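Local coordinates for protein cellulose synthase 1 (Gluconacetobacter xylinus, PDB 4I86) that is the C-terminal regulatory domain of a cellulose synthase subunit, a PilZ domain of the kind that binds cyclic di-GMP, at residues E67-I75 with G82-N90. Numbering follows the deposited sequence.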
# COMPACT_ATOMS: atom_id res chain seq x y z
N GLU A 67 -12.05 7.93 -0.57
CA GLU A 67 -11.50 6.80 0.17
C GLU A 67 -10.95 5.77 -0.82
O GLU A 67 -11.63 5.40 -1.79
CB GLU A 67 -12.58 6.17 1.05
CG GLU A 67 -12.11 5.06 1.97
CD GLU A 67 -13.28 4.42 2.72
OE1 GLU A 67 -14.29 4.05 2.05
OE2 GLU A 67 -13.20 4.30 3.96
N LEU A 68 -9.71 5.32 -0.61
CA LEU A 68 -9.13 4.28 -1.46
C LEU A 68 -8.78 3.09 -0.59
O LEU A 68 -8.02 3.22 0.38
CB LEU A 68 -7.86 4.77 -2.17
CG LEU A 68 -8.01 6.07 -2.96
CD1 LEU A 68 -6.69 6.49 -3.60
CD2 LEU A 68 -9.09 5.92 -4.02
N ILE A 69 -9.30 1.92 -0.95
CA ILE A 69 -8.99 0.71 -0.19
C ILE A 69 -8.36 -0.31 -1.13
O ILE A 69 -8.99 -0.71 -2.11
CB ILE A 69 -10.27 0.13 0.48
CG1 ILE A 69 -10.81 1.16 1.47
CG2 ILE A 69 -9.94 -1.22 1.14
CD1 ILE A 69 -12.25 0.97 1.86
N LEU A 70 -7.12 -0.70 -0.86
CA LEU A 70 -6.40 -1.54 -1.80
C LEU A 70 -5.85 -2.80 -1.14
O LEU A 70 -5.09 -2.70 -0.17
CB LEU A 70 -5.24 -0.75 -2.43
CG LEU A 70 -5.52 0.68 -2.94
CD1 LEU A 70 -5.26 1.72 -1.86
CD2 LEU A 70 -4.65 0.97 -4.15
N PRO A 71 -6.23 -3.98 -1.66
CA PRO A 71 -5.61 -5.22 -1.16
C PRO A 71 -4.14 -5.22 -1.50
O PRO A 71 -3.73 -4.61 -2.50
CB PRO A 71 -6.32 -6.33 -1.95
CG PRO A 71 -7.55 -5.70 -2.51
CD PRO A 71 -7.19 -4.24 -2.74
N ALA A 72 -3.34 -5.88 -0.69
CA ALA A 72 -1.91 -5.91 -0.92
C ALA A 72 -1.29 -7.06 -0.17
O ALA A 72 -1.98 -7.83 0.51
CB ALA A 72 -1.26 -4.58 -0.53
N ARG A 73 0.02 -7.18 -0.31
CA ARG A 73 0.79 -8.15 0.44
C ARG A 73 1.96 -7.41 1.07
O ARG A 73 2.70 -6.74 0.35
CB ARG A 73 1.26 -9.27 -0.50
CG ARG A 73 0.28 -10.45 -0.58
CD ARG A 73 0.70 -11.56 -1.52
NE ARG A 73 0.30 -11.29 -2.90
CZ ARG A 73 0.24 -12.20 -3.88
NH1 ARG A 73 0.55 -13.47 -3.63
NH2 ARG A 73 -0.14 -11.83 -5.10
N ILE A 74 2.11 -7.48 2.39
CA ILE A 74 3.33 -6.94 2.99
C ILE A 74 4.45 -7.96 2.72
O ILE A 74 4.26 -9.16 2.90
CB ILE A 74 3.20 -6.59 4.51
CG1 ILE A 74 4.48 -5.88 5.00
CG2 ILE A 74 2.90 -7.83 5.35
CD1 ILE A 74 4.31 -5.07 6.27
N ILE A 75 5.59 -7.48 2.24
CA ILE A 75 6.65 -8.40 1.85
C ILE A 75 7.90 -8.23 2.72
O ILE A 75 8.70 -9.16 2.86
CB ILE A 75 7.01 -8.30 0.34
CG1 ILE A 75 7.45 -6.88 -0.03
CG2 ILE A 75 5.82 -8.73 -0.53
CD1 ILE A 75 8.16 -6.78 -1.39
N GLY A 82 7.61 -0.41 6.07
CA GLY A 82 6.90 -1.57 5.55
C GLY A 82 6.87 -1.49 4.03
O GLY A 82 6.59 -0.42 3.47
N ILE A 83 7.19 -2.60 3.36
CA ILE A 83 7.17 -2.64 1.90
C ILE A 83 6.04 -3.54 1.41
O ILE A 83 5.89 -4.68 1.87
CB ILE A 83 8.49 -3.17 1.29
CG1 ILE A 83 9.70 -2.38 1.83
CG2 ILE A 83 8.41 -3.13 -0.26
CD1 ILE A 83 9.67 -0.89 1.53
N PHE A 84 5.26 -3.03 0.45
CA PHE A 84 4.09 -3.77 -0.03
C PHE A 84 4.09 -3.91 -1.55
O PHE A 84 4.68 -3.10 -2.25
CB PHE A 84 2.80 -3.06 0.40
CG PHE A 84 2.68 -2.83 1.88
CD1 PHE A 84 1.89 -3.66 2.66
CD2 PHE A 84 3.36 -1.79 2.50
CE1 PHE A 84 1.77 -3.46 4.03
CE2 PHE A 84 3.25 -1.58 3.87
CZ PHE A 84 2.45 -2.42 4.63
N ILE A 85 3.42 -4.95 -2.03
CA ILE A 85 3.05 -5.05 -3.43
C ILE A 85 1.53 -5.11 -3.53
O ILE A 85 0.88 -5.80 -2.75
CB ILE A 85 3.66 -6.31 -4.10
CG1 ILE A 85 3.27 -7.56 -3.31
CG2 ILE A 85 5.17 -6.18 -4.21
CD1 ILE A 85 3.70 -8.86 -3.98
N TRP A 86 0.95 -4.37 -4.48
CA TRP A 86 -0.50 -4.41 -4.69
C TRP A 86 -0.94 -5.79 -5.13
O TRP A 86 -0.20 -6.49 -5.82
CB TRP A 86 -0.91 -3.40 -5.75
CG TRP A 86 -0.43 -2.00 -5.46
CD1 TRP A 86 0.36 -1.22 -6.25
CD2 TRP A 86 -0.69 -1.24 -4.28
NE1 TRP A 86 0.59 -0.01 -5.65
CE2 TRP A 86 -0.05 0.00 -4.43
CE3 TRP A 86 -1.43 -1.49 -3.11
CZ2 TRP A 86 -0.12 0.99 -3.46
CZ3 TRP A 86 -1.49 -0.51 -2.15
CH2 TRP A 86 -0.84 0.72 -2.33
N THR A 87 -2.15 -6.16 -4.73
CA THR A 87 -2.86 -7.35 -5.19
C THR A 87 -4.00 -6.87 -6.09
O THR A 87 -4.88 -6.14 -5.63
CB THR A 87 -3.50 -8.10 -4.00
OG1 THR A 87 -2.48 -8.60 -3.13
CG2 THR A 87 -4.34 -9.25 -4.49
N ILE A 88 -4.01 -7.28 -7.35
CA ILE A 88 -5.00 -6.78 -8.29
C ILE A 88 -5.76 -7.94 -8.92
O ILE A 88 -5.24 -8.65 -9.79
CB ILE A 88 -4.31 -5.96 -9.42
CG1 ILE A 88 -3.47 -4.82 -8.85
CG2 ILE A 88 -5.35 -5.42 -10.40
CD1 ILE A 88 -2.86 -3.90 -9.90
N ASP A 89 -7.01 -8.14 -8.50
CA ASP A 89 -7.79 -9.28 -8.98
C ASP A 89 -8.97 -8.88 -9.86
O ASP A 89 -9.77 -9.74 -10.26
CB ASP A 89 -8.34 -10.08 -7.79
CG ASP A 89 -7.25 -10.67 -6.94
OD1 ASP A 89 -6.22 -11.12 -7.49
OD2 ASP A 89 -7.44 -10.69 -5.70
N ASN A 90 -9.10 -7.59 -10.12
CA ASN A 90 -10.15 -7.09 -11.00
C ASN A 90 -9.88 -5.65 -11.45
O ASN A 90 -8.94 -4.99 -10.97
CB ASN A 90 -11.53 -7.22 -10.34
CG ASN A 90 -11.65 -6.41 -9.06
OD1 ASN A 90 -11.12 -5.30 -8.96
ND2 ASN A 90 -12.36 -6.97 -8.06
O HOH W 1 -4.38 -3.41 -4.84
O HOH W 2 -3.76 -9.99 -1.06
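Arg73 and Ile85 form the antiparallel hydrogen-bonded pair at the middle of this beta hairpin. Arg73 N donates to Ile85 O (2.9 Å), and Ile85 N returns a bond to Arg73 O. Toward the turn, Ile75 N reaches Ile83 O in an almost straight bond (2.8 Å, 177°). Past the end of strand 82-86, Thr87 N donates to Pro71 O (3.1 Å) from above the carbonyl plane, 47° out of it. Two waters bridge the segments where the strand pairing ends: one joins Pro71 O to Thr87 O, the other Ala72 O to Thr87 OG1.

Two CH-pi contacts carry the apolar packing. Ile74 lies over one face of the Phe84 ring, with CG1 4.2 Å from the ring centroid. With CG1 anti to the backbone N (chi1 -173°), the branch passes over the CE1-CZ side and CD1 ends near Phe84 CZ. Leu70 places CD2 over the six-membered ring of Trp86, 4.2 Å from its centroid and offset toward the rim. Ala72 CB meets the same ring obliquely, 4.0 Å from Trp86 CE3, though this non-hydrogen-bonded pair has diverging side chains. Outside the hairpin, Trp86 NE1 makes a hydrogen bond to Ser37 O.

On the face of Arg73 and Ile85, Ile85 CG1 meets CG2 of Ile75 (3.9 Å), the side chains crossing at about a right angle. Arg73 CB also packs on Ile85 CG1.

The hairpin is part of the antiparallel beta barrel of the PilZ domain. Strand 66-77 also pairs with strand 55-63, and strand 82-86 with strand 40-44. Helix 91-105 packs against Leu70 through Val97 and against Pro71 through Gln93.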